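Local coordinates for 3-oxoacyl-(acyl-carrier protein) synthase II (Thermus thermophilus, PDB 1J3N) that probably catalyses the condensing step of fatty acid elongation, joining an acyl group to malonyl-acyl-carrier protein to give a 3-oxoacyl product, at residues L76-L81 / E231-L236; V102-G107 / G186-A191; T159-G164 / S393-G398. One frame throughout, in Å; residues are numbered along the deposited sequence.

Interaction 1 (L76-L81 / E231-L236); sequences LIAAQL and EGAGVL
A78 pushes its methyl into a shallow hollow on strand 232-236, and V235 fills the adjoining groove on helix 76-81. The hollow has two unequal walls. On one side A233 CB stands 3.9 Å from A78 CB; on the other V235 CG2 presses in at 3.5 Å from A78 CB, tighter than an ordinary carbon contact. Its floor is the backbone of G234, which brings no side chain into the space between the walls.

The branch point of V235 faces the peptide that joins A78 to A79, with CB 3.8 Å from A78 C. Because CG1 is anti to the backbone N (chi1 176°), the two methyls part over this peptide: CG2 goes to A78, while CG1 reaches A79 CA at 3.8 Å. An alanine in place of V235 would lose both methyls and would probably open a gap beside A78 and A79, leaving the helix less firmly seated. No hydrogen bond crosses the contact, which rests on apolar packing. With residues this small at the interface, the helix and strand axes approach to 7.1 Å, crossing at -36°.

The contact is buried, as expected where a helix lies against the sheet of a thiolase-type fold. V235 also touches A82, one turn further along helix 70-86, and L184 of strand 182-189. A79 meets the same L184 and I144 of helix 139-148, and strand 232-240 runs between strands 182-189 and 4-13, bonding through its backbone to both.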
loop_
_atom_site.group_PDB
_atom_site.type_symbol
_atom_site.label_atom_id
_atom_site.label_comp_id
_atom_site.label_asym_id
_atom_site.label_seq_id
_atom_site.Cartn_x
_atom_site.Cartn_y
_atom_site.Cartn_z
ATOM N N LEU A 76 4.477 9.113 13.578
ATOM C CA LEU A 76 4.210 10.490 13.994
ATOM C C LEU A 76 5.474 11.130 14.561
ATOM O O LEU A 76 5.758 12.303 14.309
ATOM C CB LEU A 76 3.071 10.521 15.026
ATOM C CG LEU A 76 1.681 10.228 14.446
ATOM C CD1 LEU A 76 0.647 10.060 15.545
ATOM C CD2 LEU A 76 1.293 11.373 13.527
ATOM N N ILE A 77 6.245 10.350 15.310
ATOM C CA ILE A 77 7.482 10.845 15.896
ATOM C C ILE A 77 8.500 11.158 14.795
ATOM O O ILE A 77 9.142 12.211 14.817
ATOM C CB ILE A 77 8.081 9.812 16.880
ATOM C CG1 ILE A 77 7.169 9.677 18.102
ATOM C CG2 ILE A 77 9.498 10.232 17.288
ATOM C CD1 ILE A 77 7.562 8.531 19.037
ATOM N N ALA A 78 8.637 10.252 13.832
ATOM C CA ALA A 78 9.582 10.463 12.733
ATOM C C ALA A 78 9.168 11.653 11.877
ATOM O O ALA A 78 10.012 12.430 11.437
ATOM C CB ALA A 78 9.690 9.209 11.872
ATOM N N ALA A 79 7.869 11.796 11.641
ATOM C CA ALA A 79 7.369 12.912 10.846
ATOM C C ALA A 79 7.659 14.236 11.547
ATOM O O ALA A 79 8.042 15.208 10.897
ATOM C CB ALA A 79 5.859 12.757 10.599
ATOM N N GLN A 80 7.479 14.283 12.869
ATOM C CA GLN A 80 7.762 15.508 13.621
ATOM C C GLN A 80 9.252 15.826 13.506
ATOM O O GLN A 80 9.639 16.957 13.202
ATOM C CB GLN A 80 7.376 15.353 15.100
ATOM C CG GLN A 80 7.479 16.660 15.896
ATOM C CD GLN A 80 6.957 16.541 17.322
ATOM O OE1 GLN A 80 6.000 15.814 17.591
ATOM N NE2 GLN A 80 7.577 17.275 18.240
ATOM N N LEU A 81 10.089 14.821 13.747
ATOM C CA LEU A 81 11.534 14.991 13.642
ATOM C C LEU A 81 11.900 15.457 12.230
ATOM O O LEU A 81 12.785 16.295 12.047
ATOM C CB LEU A 81 12.250 13.670 13.952
ATOM C CG LEU A 81 12.122 13.069 15.362
ATOM C CD1 LEU A 81 12.860 11.744 15.421
ATOM C CD2 LEU A 81 12.690 14.031 16.392
ATOM N N GLU A 231 13.090 -2.320 14.694
ATOM C CA GLU A 231 11.859 -1.555 14.686
ATOM C C GLU A 231 12.258 -0.107 14.504
ATOM O O GLU A 231 13.435 0.246 14.646
ATOM C CB GLU A 231 11.103 -1.722 16.009
ATOM C CG GLU A 231 11.691 -0.931 17.162
ATOM C CD GLU A 231 10.979 -1.189 18.474
ATOM O OE1 GLU A 231 9.758 -1.464 18.445
ATOM O OE2 GLU A 231 11.634 -1.101 19.537
ATOM N N GLY A 232 11.283 0.728 14.187
ATOM C CA GLY A 232 11.567 2.134 14.007
ATOM C C GLY A 232 10.795 2.725 12.851
ATOM O O GLY A 232 9.835 2.129 12.348
ATOM N N ALA A 233 11.222 3.902 12.419
ATOM C CA ALA A 233 10.558 4.578 11.318
ATOM C C ALA A 233 11.477 5.586 10.660
ATOM O O ALA A 233 12.383 6.135 11.286
ATOM C CB ALA A 233 9.302 5.287 11.818
ATOM N N GLY A 234 11.224 5.825 9.383
ATOM C CA GLY A 234 12.010 6.788 8.650
ATOM C C GLY A 234 11.039 7.606 7.834
ATOM O O GLY A 234 10.294 7.050 7.022
ATOM N N VAL A 235 11.025 8.914 8.074
ATOM C CA VAL A 235 10.158 9.823 7.338
ATOM C C VAL A 235 11.032 10.938 6.781
ATOM O O VAL A 235 11.755 11.616 7.523
ATOM C CB VAL A 235 9.049 10.424 8.241
ATOM C CG1 VAL A 235 8.232 11.442 7.455
ATOM C CG2 VAL A 235 8.135 9.318 8.741
ATOM N N LEU A 236 10.996 11.102 5.466
ATOM C CA LEU A 236 11.799 12.132 4.837
ATOM C C LEU A 236 10.893 13.189 4.240
ATOM O O LEU A 236 9.764 12.905 3.855
ATOM C CB LEU A 236 12.684 11.531 3.733
ATOM C CG LEU A 236 13.733 10.476 4.139
ATOM C CD1 LEU A 236 13.060 9.140 4.482
ATOM C CD2 LEU A 236 14.702 10.276 2.988
#

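Interaction 2 (V102-G107 / G186-A191); sequences VGTGIG and GGTEAA
G103 and G187 pair in register on two parallel strands, and beyond them the side chains of T104 and E189 take over the bonding. The ladder has two rungs: G103 N gives its hydrogen to G186 O at 2.9 Å, and T188 N gives to G103 O at 2.9 Å with a C=O...N angle of 162°. The next acceptor, T188 O, is met by a side chain. T104 OG1 donates to it at 2.9 Å, and its placement anti to the backbone N lets the same oxygen accept from G107 N at 3.2 Å, an ST motif that closes the loop on itself.

E189 takes two further backbone donors of the bend. The turn of its chain at chi2 (73°) brings the carboxylate to the backbone N atoms of G105 and I106, and each oxygen is used on its syn side: OE1 receives G105 N at 2.8 Å, OE2 receives I106 N at 3.0 Å. G341 N is a second donor to OE1. A water donates to G107 O and accepts from A190 N at 2.7 Å; it also donates to E189 OE2, over a distance so short that its exact length is doubtful. Held at both oxygens, the carboxylate has little freedom to rotate. G105 suits this grip, since a beta carbon there would collide with OE1. T188 OG1 is hydrogen-bonded to F71 O, while I106 CD1 rests 3.9 Å from A191 CB.

Strand 182-189 lies between its parallel neighbour 98-103 and the antiparallel strand 232-240. Helices 70-86 and 139-148 pack against T188, the latter also against V102 through I144, and I106 reaches M135 of the second subunit.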
loop_
_atom_site.group_PDB
_atom_site.type_symbol
_atom_site.label_atom_id
_atom_site.label_comp_id
_atom_site.label_asym_id
_atom_site.label_seq_id
_atom_site.Cartn_x
_atom_site.Cartn_y
_atom_site.Cartn_z
ATOM N N VAL A 102 3.414 7.305 4.180
ATOM C CA VAL A 102 4.254 6.509 5.065
ATOM C C VAL A 102 3.696 5.098 5.040
ATOM O O VAL A 102 2.555 4.861 5.446
ATOM C CB VAL A 102 4.232 7.062 6.495
ATOM C CG1 VAL A 102 5.157 6.239 7.389
ATOM C CG2 VAL A 102 4.687 8.516 6.484
ATOM N N GLY A 103 4.488 4.165 4.523
ATOM C CA GLY A 103 4.024 2.794 4.443
ATOM C C GLY A 103 4.446 1.965 5.638
ATOM O O GLY A 103 5.156 2.445 6.524
ATOM N N THR A 104 3.990 0.719 5.662
ATOM C CA THR A 104 4.326 -0.212 6.732
ATOM C C THR A 104 4.180 -1.604 6.126
ATOM O O THR A 104 3.491 -1.772 5.129
ATOM C CB THR A 104 3.361 -0.055 7.929
ATOM O OG1 THR A 104 3.739 -0.954 8.972
ATOM C CG2 THR A 104 1.929 -0.347 7.499
ATOM N N GLY A 105 4.836 -2.600 6.705
ATOM C CA GLY A 105 4.723 -3.939 6.160
ATOM C C GLY A 105 3.633 -4.768 6.819
ATOM O O GLY A 105 2.925 -5.530 6.145
ATOM N N ILE A 106 3.486 -4.601 8.133
ATOM C CA ILE A 106 2.518 -5.358 8.926
ATOM C C ILE A 106 1.421 -4.511 9.584
ATOM O O ILE A 106 0.299 -4.982 9.776
ATOM C CB ILE A 106 3.267 -6.147 10.035
ATOM C CG1 ILE A 106 4.174 -7.198 9.393
ATOM C CG2 ILE A 106 2.283 -6.793 11.000
ATOM C CD1 ILE A 106 4.878 -8.088 10.400
ATOM N N GLY A 107 1.747 -3.276 9.956
ATOM C CA GLY A 107 0.758 -2.424 10.591
ATOM C C GLY A 107 0.690 -2.628 12.094
ATOM O O GLY A 107 1.711 -2.856 12.733
ATOM N N GLY A 186 7.954 7.718 3.761
ATOM C CA GLY A 186 8.875 6.802 4.400
ATOM C C GLY A 186 8.196 5.529 4.833
ATOM O O GLY A 186 7.258 5.068 4.185
ATOM N N GLY A 187 8.665 4.959 5.937
ATOM C CA GLY A 187 8.069 3.732 6.422
ATOM C C GLY A 187 8.183 3.568 7.920
ATOM O O GLY A 187 9.061 4.147 8.563
ATOM N N THR A 188 7.275 2.777 8.479
ATOM C CA THR A 188 7.280 2.515 9.905
ATOM C C THR A 188 6.969 1.047 10.147
ATOM O O THR A 188 6.235 0.424 9.379
ATOM C CB THR A 188 6.231 3.377 10.641
ATOM O OG1 THR A 188 6.260 3.065 12.043
ATOM C CG2 THR A 188 4.841 3.101 10.102
ATOM N N GLU A 189 7.547 0.488 11.202
ATOM C CA GLU A 189 7.293 -0.902 11.558
ATOM C C GLU A 189 7.443 -1.065 13.057
ATOM O O GLU A 189 8.379 -0.533 13.644
ATOM C CB GLU A 189 8.270 -1.838 10.855
ATOM C CG GLU A 189 7.721 -3.236 10.707
ATOM C CD GLU A 189 6.634 -3.304 9.652
ATOM O OE1 GLU A 189 6.984 -3.245 8.453
ATOM O OE2 GLU A 189 5.437 -3.399 10.017
ATOM N N ALA A 190 6.512 -1.799 13.664
ATOM C CA ALA A 190 6.527 -2.059 15.103
ATOM C C ALA A 190 6.088 -3.507 15.308
ATOM O O ALA A 190 5.032 -3.770 15.880
ATOM C CB ALA A 190 5.569 -1.111 15.817
ATOM N N ALA A 191 6.907 -4.441 14.831
ATOM C CA ALA A 191 6.577 -5.855 14.923
ATOM C C ALA A 191 7.408 -6.692 15.901
ATOM O O ALA A 191 7.491 -7.921 15.763
ATOM C CB ALA A 191 6.627 -6.475 13.536
HETATM O O HOH W 1 4.396 -2.780 12.217
#

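Interaction 3 (T159-G164 / S393-G398); sequences TACATG and SFAFGG
C161 and A395 meet where the N-terminal end of helix 163-176 faces the loop after strand 388-394, the place of the nucleophilic cysteine in the thiolase fold. C161 also touches H301 and H338, consistent with the Cys-His-His active site of beta-ketoacyl synthases.

The tight part centres on the methyl of A395, pushed into the turn before the helix. A395 CB lies 3.2 Å from C161 N and 3.3 Å from A162 N, with T159 O at 3.4 Å from the same carbon. The separation of C161 CB from A395 CB, 3.2 Å, is tighter than usual carbon contact, so its exact length is doubtful. Next to this, S393 CB lies over A162 CA at 3.9 Å.

Toward the partly exposed A160 and F396 the packing slackens: A160 CB is 3.9 Å from A395 CB but 4.4 Å from F396 CB. N138 of the second subunit packs on A160, so the dimer borders this side. A type II turn from A395 to G398, with G397 at positive phi (106°), reverses the chain after F396. The F396 ring probably corresponds to the phenylalanine thought to gate the acyl pocket in related synthases. With SG anti to the carbonyl carbon (chi1 -45°), the C161 sulfur approaches that ring obliquely, 63° off its normal, SG lying 3.8 Å from F396 CD1.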
loop_
_atom_site.group_PDB
_atom_site.type_symbol
_atom_site.label_atom_id
_atom_site.label_comp_id
_atom_site.label_asym_id
_atom_site.label_seq_id
_atom_site.Cartn_x
_atom_site.Cartn_y
_atom_site.Cartn_z
ATOM N N THR A 159 4.591 -3.254 0.813
ATOM C CA THR A 159 5.332 -4.198 -0.003
ATOM C C THR A 159 6.482 -4.808 0.795
ATOM O O THR A 159 7.621 -4.908 0.328
ATOM C CB THR A 159 5.861 -3.524 -1.292
ATOM O OG1 THR A 159 6.504 -2.286 -0.970
ATOM C CG2 THR A 159 4.706 -3.256 -2.258
ATOM N N ALA A 160 6.162 -5.217 2.016
ATOM C CA ALA A 160 7.138 -5.828 2.897
ATOM C C ALA A 160 8.443 -5.027 2.959
ATOM O O ALA A 160 8.442 -3.832 3.256
ATOM C CB ALA A 160 7.407 -7.266 2.442
ATOM N N CYS A 161 9.553 -5.686 2.646
ATOM C CA CYS A 161 10.873 -5.064 2.708
ATOM C C CYS A 161 11.110 -3.889 1.766
ATOM O O CYS A 161 11.972 -3.053 2.027
ATOM C CB CYS A 161 11.940 -6.126 2.458
ATOM S SG CYS A 161 11.662 -7.645 3.361
ATOM N N ALA A 162 10.348 -3.823 0.682
ATOM C CA ALA A 162 10.497 -2.750 -0.301
ATOM C C ALA A 162 9.609 -1.542 0.001
ATOM O O ALA A 162 9.668 -0.523 -0.701
ATOM C CB ALA A 162 10.181 -3.288 -1.693
ATOM N N THR A 163 8.804 -1.656 1.055
ATOM C CA THR A 163 7.882 -0.599 1.468
ATOM C C THR A 163 8.482 0.813 1.526
ATOM O O THR A 163 8.021 1.731 0.850
ATOM C CB THR A 163 7.282 -0.917 2.864
ATOM O OG1 THR A 163 6.683 -2.222 2.847
ATOM C CG2 THR A 163 6.226 0.106 3.243
ATOM N N GLY A 164 9.510 0.982 2.348
ATOM C CA GLY A 164 10.120 2.291 2.488
ATOM C C GLY A 164 10.592 2.953 1.204
ATOM O O GLY A 164 10.451 4.168 1.039
ATOM N N SER A 393 16.352 -2.461 -2.004
ATOM C CA SER A 393 15.323 -3.097 -1.187
ATOM C C SER A 393 14.687 -4.222 -2.003
ATOM O O SER A 393 13.925 -3.959 -2.938
ATOM C CB SER A 393 14.267 -2.076 -0.775
ATOM O OG SER A 393 14.815 -1.136 0.133
ATOM N N PHE A 394 15.015 -5.468 -1.644
ATOM C CA PHE A 394 14.522 -6.667 -2.331
ATOM C C PHE A 394 13.728 -7.522 -1.351
ATOM O O PHE A 394 14.284 -8.379 -0.670
ATOM C CB PHE A 394 15.709 -7.449 -2.894
ATOM C CG PHE A 394 16.687 -6.589 -3.650
ATOM C CD1 PHE A 394 16.243 -5.732 -4.655
ATOM C CD2 PHE A 394 18.043 -6.620 -3.348
ATOM C CE1 PHE A 394 17.133 -4.916 -5.348
ATOM C CE2 PHE A 394 18.943 -5.806 -4.038
ATOM C CZ PHE A 394 18.483 -4.950 -5.042
ATOM N N ALA A 395 12.417 -7.303 -1.339
ATOM C CA ALA A 395 11.471 -7.927 -0.413
ATOM C C ALA A 395 10.877 -9.313 -0.634
ATOM O O ALA A 395 10.986 -9.905 -1.704
ATOM C CB ALA A 395 10.319 -6.953 -0.194
ATOM N N PHE A 396 10.225 -9.796 0.422
ATOM C CA PHE A 396 9.518 -11.071 0.421
ATOM C C PHE A 396 8.388 -10.844 -0.584
ATOM O O PHE A 396 7.766 -9.777 -0.589
ATOM C CB PHE A 396 8.890 -11.345 1.795
ATOM C CG PHE A 396 9.825 -11.960 2.799
ATOM C CD1 PHE A 396 11.079 -11.415 3.040
ATOM C CD2 PHE A 396 9.425 -13.070 3.539
ATOM C CE1 PHE A 396 11.925 -11.965 4.006
ATOM C CE2 PHE A 396 10.262 -13.625 4.507
ATOM C CZ PHE A 396 11.516 -13.070 4.740
ATOM N N GLY A 397 8.117 -11.839 -1.421
ATOM C CA GLY A 397 7.071 -11.692 -2.417
ATOM C C GLY A 397 7.712 -11.509 -3.775
ATOM O O GLY A 397 7.203 -11.985 -4.788
ATOM N N GLY A 398 8.852 -10.825 -3.787
ATOM C CA GLY A 398 9.567 -10.590 -5.027
ATOM C C GLY A 398 9.604 -9.134 -5.436
ATOM O O GLY A 398 10.090 -8.804 -6.521
#

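How the interactions relate
Interactions 1 and 2 are joined through neighbouring strands, their centres 10 Å apart: G234 N probably hydrogen-bonds to G187 O at 2.9 Å, and E189 N to G232 O at 3.0 Å. Interaction 2 in turn adjoins interaction 3, whose centre is 11 Å away, where T163 CG2 packs 3.4 Å from T104 N. Both of these contacts also touch the second subunit. Interactions 1 and 3 do not meet: their centres are 19 Å apart and their nearest atoms about 7 Å, on opposite sides of the chain's centre. The series therefore runs from a helix-on-sheet contact, through the strand ends, to the probable active-site cysteine in interaction 3.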